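Local coordinates for protein cysteine synthase 3 (Entamoeba histolytica, PDB 6KR5) that probably makes L-cysteine from O-acetyl-L-serine and sulfide, using bound pyridoxal-5'-phosphate as its cofactor, at residues E253-A266 with G278-E291. Sequence-based numbering, arbitrary orientation.
Sequences EITPIKTQDAWKMA and GMSSGAAILAGLKE. With PLP (pyridoxal-5'-phosphate), chain D.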
loop_
_atom_site.group_PDB
_atom_site.type_symbol
_atom_site.label_atom_id
_atom_site.label_comp_id
_atom_site.label_asym_id
_atom_site.label_seq_id
_atom_site.Cartn_x
_atom_site.Cartn_y
_atom_site.Cartn_z
ATOM N N GLU B 253 3.406 3.916 30.312
ATOM C CA GLU B 253 1.962 3.868 30.491
ATOM C C GLU B 253 1.411 2.789 29.575
ATOM O O GLU B 253 1.861 2.657 28.432
ATOM C CB GLU B 253 1.314 5.223 30.171
ATOM C CG GLU B 253 -0.212 5.222 30.184
ATOM C CD GLU B 253 -0.805 6.495 29.603
ATOM O OE1 GLU B 253 -0.060 7.251 28.939
ATOM O OE2 GLU B 253 -2.015 6.736 29.804
ATOM N N ILE B 254 0.461 2.015 30.087
ATOM C CA ILE B 254 -0.296 1.061 29.281
ATOM C C ILE B 254 -1.720 1.583 29.158
ATOM O O ILE B 254 -2.397 1.806 30.169
ATOM C CB ILE B 254 -0.287 -0.343 29.899
ATOM C CG1 ILE B 254 1.150 -0.822 30.121
ATOM C CG2 ILE B 254 -1.072 -1.308 29.014
ATOM C CD1 ILE B 254 1.294 -1.879 31.211
ATOM N N THR B 255 -2.191 1.763 27.925
ATOM C CA THR B 255 -3.547 2.245 27.698
ATOM C C THR B 255 -4.372 1.156 27.037
ATOM O O THR B 255 -4.116 0.818 25.871
ATOM C CB THR B 255 -3.540 3.504 26.834
ATOM O OG1 THR B 255 -2.803 4.530 27.511
ATOM C CG2 THR B 255 -4.964 3.995 26.585
ATOM N N PRO B 256 -5.335 0.565 27.735
ATOM C CA PRO B 256 -6.222 -0.412 27.101
ATOM C C PRO B 256 -7.259 0.288 26.242
ATOM O O PRO B 256 -7.763 1.361 26.592
ATOM C CB PRO B 256 -6.879 -1.115 28.295
ATOM C CG PRO B 256 -6.908 -0.062 29.357
ATOM C CD PRO B 256 -5.651 0.761 29.163
ATOM N N ILE B 257 -7.593 -0.336 25.116
ATOM C CA ILE B 257 -8.574 0.204 24.180
ATOM C C ILE B 257 -9.578 -0.896 23.857
ATOM O O ILE B 257 -9.190 -2.018 23.505
ATOM C CB ILE B 257 -7.912 0.738 22.889
ATOM C CG1 ILE B 257 -7.008 1.947 23.173
ATOM C CG2 ILE B 257 -8.971 1.077 21.838
ATOM C CD1 ILE B 257 -7.765 3.256 23.559
ATOM N N LYS B 258 -10.867 -0.579 23.975
ATOM C CA LYS B 258 -11.897 -1.552 23.629
ATOM C C LYS B 258 -11.890 -1.846 22.132
ATOM O O LYS B 258 -11.754 -0.936 21.301
ATOM C CB LYS B 258 -13.282 -1.048 24.036
ATOM C CG LYS B 258 -13.500 -0.894 25.542
ATOM C CD LYS B 258 -14.877 -0.299 25.790
ATOM C CE LYS B 258 -15.216 -0.229 27.267
ATOM N NZ LYS B 258 -16.477 0.534 27.474
ATOM N N THR B 259 -12.091 -3.123 21.798
ATOM C CA THR B 259 -12.166 -3.554 20.403
ATOM C C THR B 259 -13.095 -2.658 19.584
ATOM O O THR B 259 -12.704 -2.145 18.528
ATOM C CB THR B 259 -12.633 -5.011 20.329
ATOM O OG1 THR B 259 -11.608 -5.865 20.844
ATOM C CG2 THR B 259 -12.876 -5.431 18.892
ATOM N N GLN B 260 -14.324 -2.431 20.069
ATOM C CA GLN B 260 -15.282 -1.650 19.285
ATOM C C GLN B 260 -14.835 -0.206 19.112
ATOM O O GLN B 260 -15.107 0.403 18.070
ATOM C CB GLN B 260 -16.669 -1.677 19.928
ATOM C CG GLN B 260 -17.294 -3.047 20.038
ATOM C CD GLN B 260 -17.593 -3.681 18.702
ATOM O OE1 GLN B 260 -17.891 -2.998 17.720
ATOM N NE2 GLN B 260 -17.514 -5.010 18.654
ATOM N N ASP B 261 -14.161 0.360 20.112
ATOM C CA ASP B 261 -13.656 1.724 19.988
ATOM C C ASP B 261 -12.513 1.794 18.981
ATOM O O ASP B 261 -12.402 2.767 18.223
ATOM C CB ASP B 261 -13.195 2.250 21.349
ATOM C CG ASP B 261 -14.342 2.487 22.312
ATOM O OD1 ASP B 261 -15.516 2.351 21.897
ATOM O OD2 ASP B 261 -14.059 2.814 23.494
ATOM N N ALA B 262 -11.650 0.774 18.958
ATOM C CA ALA B 262 -10.591 0.747 17.953
ATOM C C ALA B 262 -11.171 0.769 16.543
ATOM O O ALA B 262 -10.680 1.494 15.666
ATOM C CB ALA B 262 -9.711 -0.493 18.160
ATOM N N TRP B 263 -12.216 -0.022 16.304
ATOM C CA TRP B 263 -12.826 -0.062 14.982
ATOM C C TRP B 263 -13.486 1.266 14.646
ATOM O O TRP B 263 -13.345 1.774 13.530
ATOM C CB TRP B 263 -13.861 -1.170 14.902
ATOM C CG TRP B 263 -13.332 -2.535 15.068
ATOM C CD1 TRP B 263 -12.028 -2.949 14.971
ATOM C CD2 TRP B 263 -14.107 -3.700 15.352
ATOM N NE1 TRP B 263 -11.953 -4.313 15.187
ATOM C CE2 TRP B 263 -13.215 -4.792 15.421
ATOM C CE3 TRP B 263 -15.470 -3.923 15.573
ATOM C CZ2 TRP B 263 -13.648 -6.088 15.678
ATOM C CZ3 TRP B 263 -15.898 -5.209 15.836
ATOM C CH2 TRP B 263 -14.988 -6.273 15.892
ATOM N N LYS B 264 -14.248 1.820 15.598
ATOM C CA LYS B 264 -14.895 3.108 15.371
ATOM C C LYS B 264 -13.863 4.202 15.099
ATOM O O LYS B 264 -14.044 5.025 14.194
ATOM C CB LYS B 264 -15.769 3.467 16.572
ATOM C CG LYS B 264 -16.550 4.759 16.379
ATOM C CD LYS B 264 -17.781 4.822 17.282
ATOM C CE LYS B 264 -17.399 4.985 18.730
ATOM N NZ LYS B 264 -18.571 4.925 19.659
ATOM N N MET B 265 -12.764 4.215 15.864
ATOM C CA MET B 265 -11.697 5.178 15.600
ATOM C C MET B 265 -11.144 5.028 14.185
ATOM O O MET B 265 -10.924 6.028 13.490
ATOM C CB MET B 265 -10.574 5.019 16.623
ATOM C CG MET B 265 -9.534 6.119 16.519
ATOM S SD MET B 265 -10.069 7.625 17.381
ATOM C CE MET B 265 -10.410 8.712 16.005
ATOM N N ALA B 266 -10.902 3.788 13.744
ATOM C CA ALA B 266 -10.356 3.577 12.405
ATOM C C ALA B 266 -11.293 4.121 11.339
ATOM O O ALA B 266 -10.844 4.733 10.365
ATOM C CB ALA B 266 -10.092 2.090 12.177
ATOM N N GLY B 278 -5.384 0.424 9.591
ATOM C CA GLY B 278 -5.912 -0.842 10.066
ATOM C C GLY B 278 -6.519 -0.776 11.465
ATOM O O GLY B 278 -6.656 0.285 12.078
ATOM N N MET B 279 -6.901 -1.956 11.971
ATOM C CA MET B 279 -7.608 -2.015 13.254
ATOM C C MET B 279 -6.714 -1.582 14.413
ATOM O O MET B 279 -7.144 -0.821 15.295
ATOM C CB MET B 279 -8.135 -3.429 13.506
ATOM C CG MET B 279 -9.168 -3.876 12.500
ATOM S SD MET B 279 -9.655 -5.551 12.957
ATOM C CE MET B 279 -11.142 -5.728 11.960
ATOM N N SER B 280 -5.474 -2.106 14.463
ATOM C CA SER B 280 -4.568 -1.725 15.547
ATOM C C SER B 280 -4.201 -0.250 15.467
ATOM O O SER B 280 -3.909 0.378 16.495
ATOM C CB SER B 280 -3.311 -2.605 15.515
ATOM O OG SER B 280 -2.554 -2.361 14.335
ATOM N N SER B 281 -4.230 0.317 14.255
ATOM C CA SER B 281 -4.006 1.748 14.081
ATOM C C SER B 281 -5.125 2.559 14.720
ATOM O O SER B 281 -4.876 3.614 15.317
ATOM C CB SER B 281 -3.908 2.067 12.593
ATOM O OG SER B 281 -2.750 1.499 12.009
ATOM N N GLY B 282 -6.365 2.087 14.586
ATOM C CA GLY B 282 -7.467 2.718 15.291
ATOM C C GLY B 282 -7.269 2.696 16.794
ATOM O O GLY B 282 -7.536 3.689 17.482
ATOM N N ALA B 283 -6.781 1.566 17.325
ATOM C CA ALA B 283 -6.516 1.478 18.757
ATOM C C ALA B 283 -5.429 2.458 19.155
ATOM O O ALA B 283 -5.584 3.218 20.118
ATOM C CB ALA B 283 -6.133 0.050 19.142
ATOM N N ALA B 284 -4.319 2.461 18.408
ATOM C CA ALA B 284 -3.222 3.370 18.709
ATOM C C ALA B 284 -3.665 4.823 18.620
ATOM O O ALA B 284 -3.325 5.629 19.491
ATOM C CB ALA B 284 -2.042 3.111 17.773
ATOM N N ILE B 285 -4.427 5.179 17.578
ATOM C CA ILE B 285 -4.838 6.574 17.422
ATOM C C ILE B 285 -5.735 6.995 18.577
ATOM O O ILE B 285 -5.559 8.076 19.146
ATOM C CB ILE B 285 -5.514 6.801 16.058
ATOM C CG1 ILE B 285 -4.442 6.803 14.971
ATOM C CG2 ILE B 285 -6.274 8.146 16.047
ATOM C CD1 ILE B 285 -4.960 6.800 13.546
ATOM N N LEU B 286 -6.685 6.140 18.969
ATOM C CA LEU B 286 -7.560 6.522 20.078
ATOM C C LEU B 286 -6.763 6.705 21.365
ATOM O O LEU B 286 -6.977 7.678 22.099
ATOM C CB LEU B 286 -8.671 5.490 20.265
ATOM C CG LEU B 286 -9.617 5.771 21.435
ATOM C CD1 LEU B 286 -10.209 7.168 21.320
ATOM C CD2 LEU B 286 -10.714 4.734 21.469
ATOM N N ALA B 287 -5.821 5.798 21.647
ATOM C CA ALA B 287 -4.962 5.985 22.812
ATOM C C ALA B 287 -4.182 7.289 22.706
ATOM O O ALA B 287 -3.982 7.984 23.709
ATOM C CB ALA B 287 -3.999 4.808 22.967
ATOM N N GLY B 288 -3.740 7.637 21.498
ATOM C CA GLY B 288 -2.977 8.861 21.326
ATOM C C GLY B 288 -3.832 10.105 21.491
ATOM O O GLY B 288 -3.355 11.128 21.994
ATOM N N LEU B 289 -5.090 10.049 21.037
ATOM C CA LEU B 289 -5.990 11.186 21.203
ATOM C C LEU B 289 -6.358 11.382 22.667
ATOM O O LEU B 289 -6.491 12.520 23.134
ATOM C CB LEU B 289 -7.249 11.007 20.347
ATOM C CG LEU B 289 -7.077 11.045 18.820
ATOM C CD1 LEU B 289 -8.424 10.899 18.114
ATOM C CD2 LEU B 289 -6.369 12.319 18.356
ATOM N N LYS B 290 -6.547 10.289 23.404
ATOM C CA LYS B 290 -6.741 10.408 24.849
ATOM C C LYS B 290 -5.509 11.006 25.504
ATOM O O LYS B 290 -5.618 11.861 26.395
ATOM C CB LYS B 290 -7.072 9.046 25.453
ATOM C CG LYS B 290 -8.385 8.494 24.957
ATOM C CD LYS B 290 -8.760 7.215 25.673
ATOM C CE LYS B 290 -10.154 6.790 25.264
ATOM N NZ LYS B 290 -10.585 5.512 25.888
ATOM N N GLU B 291 -4.326 10.575 25.072
ATOM C CA GLU B 291 -3.094 11.165 25.581
ATOM C C GLU B 291 -3.052 12.664 25.302
ATOM O O GLU B 291 -2.669 13.459 26.171
ATOM C CB GLU B 291 -1.899 10.453 24.948
ATOM C CG GLU B 291 -0.590 10.711 25.646
ATOM C CD GLU B 291 -0.478 9.973 26.965
ATOM O OE1 GLU B 291 -1.241 9.003 27.202
ATOM O OE2 GLU B 291 0.381 10.376 27.771
HETATM N N1 PLP D . -0.663 -4.150 14.253
HETATM C C2 PLP D . -0.377 -4.928 13.164
HETATM C C2A PLP D . -1.343 -4.933 12.020
HETATM C C3 PLP D . 0.784 -5.679 13.139
HETATM O O3 PLP D . 1.047 -6.452 12.044
HETATM C C4 PLP D . 1.660 -5.640 14.216
HETATM C C4A PLP D . 2.860 -6.515 14.260
HETATM O O4A PLP D . 3.090 -7.301 13.332
HETATM C C5 PLP D . 1.359 -4.840 15.317
HETATM C C6 PLP D . 0.194 -4.108 15.323
HETATM C C5A PLP D . 2.241 -4.784 16.545
HETATM O O4P PLP D . 3.572 -4.426 16.297
HETATM P P PLP D . 4.684 -5.129 17.211
HETATM O O1P PLP D . 4.265 -4.966 18.661
HETATM O O2P PLP D . 4.716 -6.584 16.838
HETATM O O3P PLP D . 5.968 -4.441 16.919
HETATM O O HOH W 1 -3.173 7.077 26.312
HETATM O O HOH W 2 -8.837 3.953 26.909
HETATM O O HOH W 3 -12.996 5.609 24.317
#
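Helix 259-266 crosses helix 279-291 at 93°, their axes 7.1 Å apart, while strand 253-257 passes the same helix at 123°, axes 8.6 Å apart. So close an approach of the helices needs small residues: A262 and A283 touch by their CB atoms, and G282, having no side chain, lets its CA come within 3.5 Å of A262 O as a CA-H...O contact. One turn on, M265 enters as a knob among G282, I285, L286 and L289. Its CG stands anti to the backbone N (chi1 -172°), and the bends beyond carry CE to 3.6 Å from L289 CD1. From the strand, I257 sets CD1 against L286 CG (3.8 Å) and A287 and CG2 on A283 CB, its beta-branched chain reaching two turns; T255 CG2 lies against the A287 methyl.

Strand 253-257 is, within this chain, an edge strand of the mixed sheet in this fold-type II, PLP-dependent domain, and helix 279-291 packs on that sheet with its N-terminal end at the cofactor. There S280, on the side turned from helix 259-266, hydrogen-bonds through OG to the pyridine N1 of PLP (2.6 Å). Beside it the extended M279 makes an oblique Met-aromatic contact, SD 4.4 Å from the centroid of the W263 five-membered ring.

At the far end E253 and E291 run alongside in opposite senses, E253 OE1 2.7 Å from E291 OE1; K212 and K294 each salt-bridge both acids, probably offsetting the like charges, and one acid may hold a proton. A water accepts from T255 OG1 and donates to A287 O and E291 OE1, tying strand to helix.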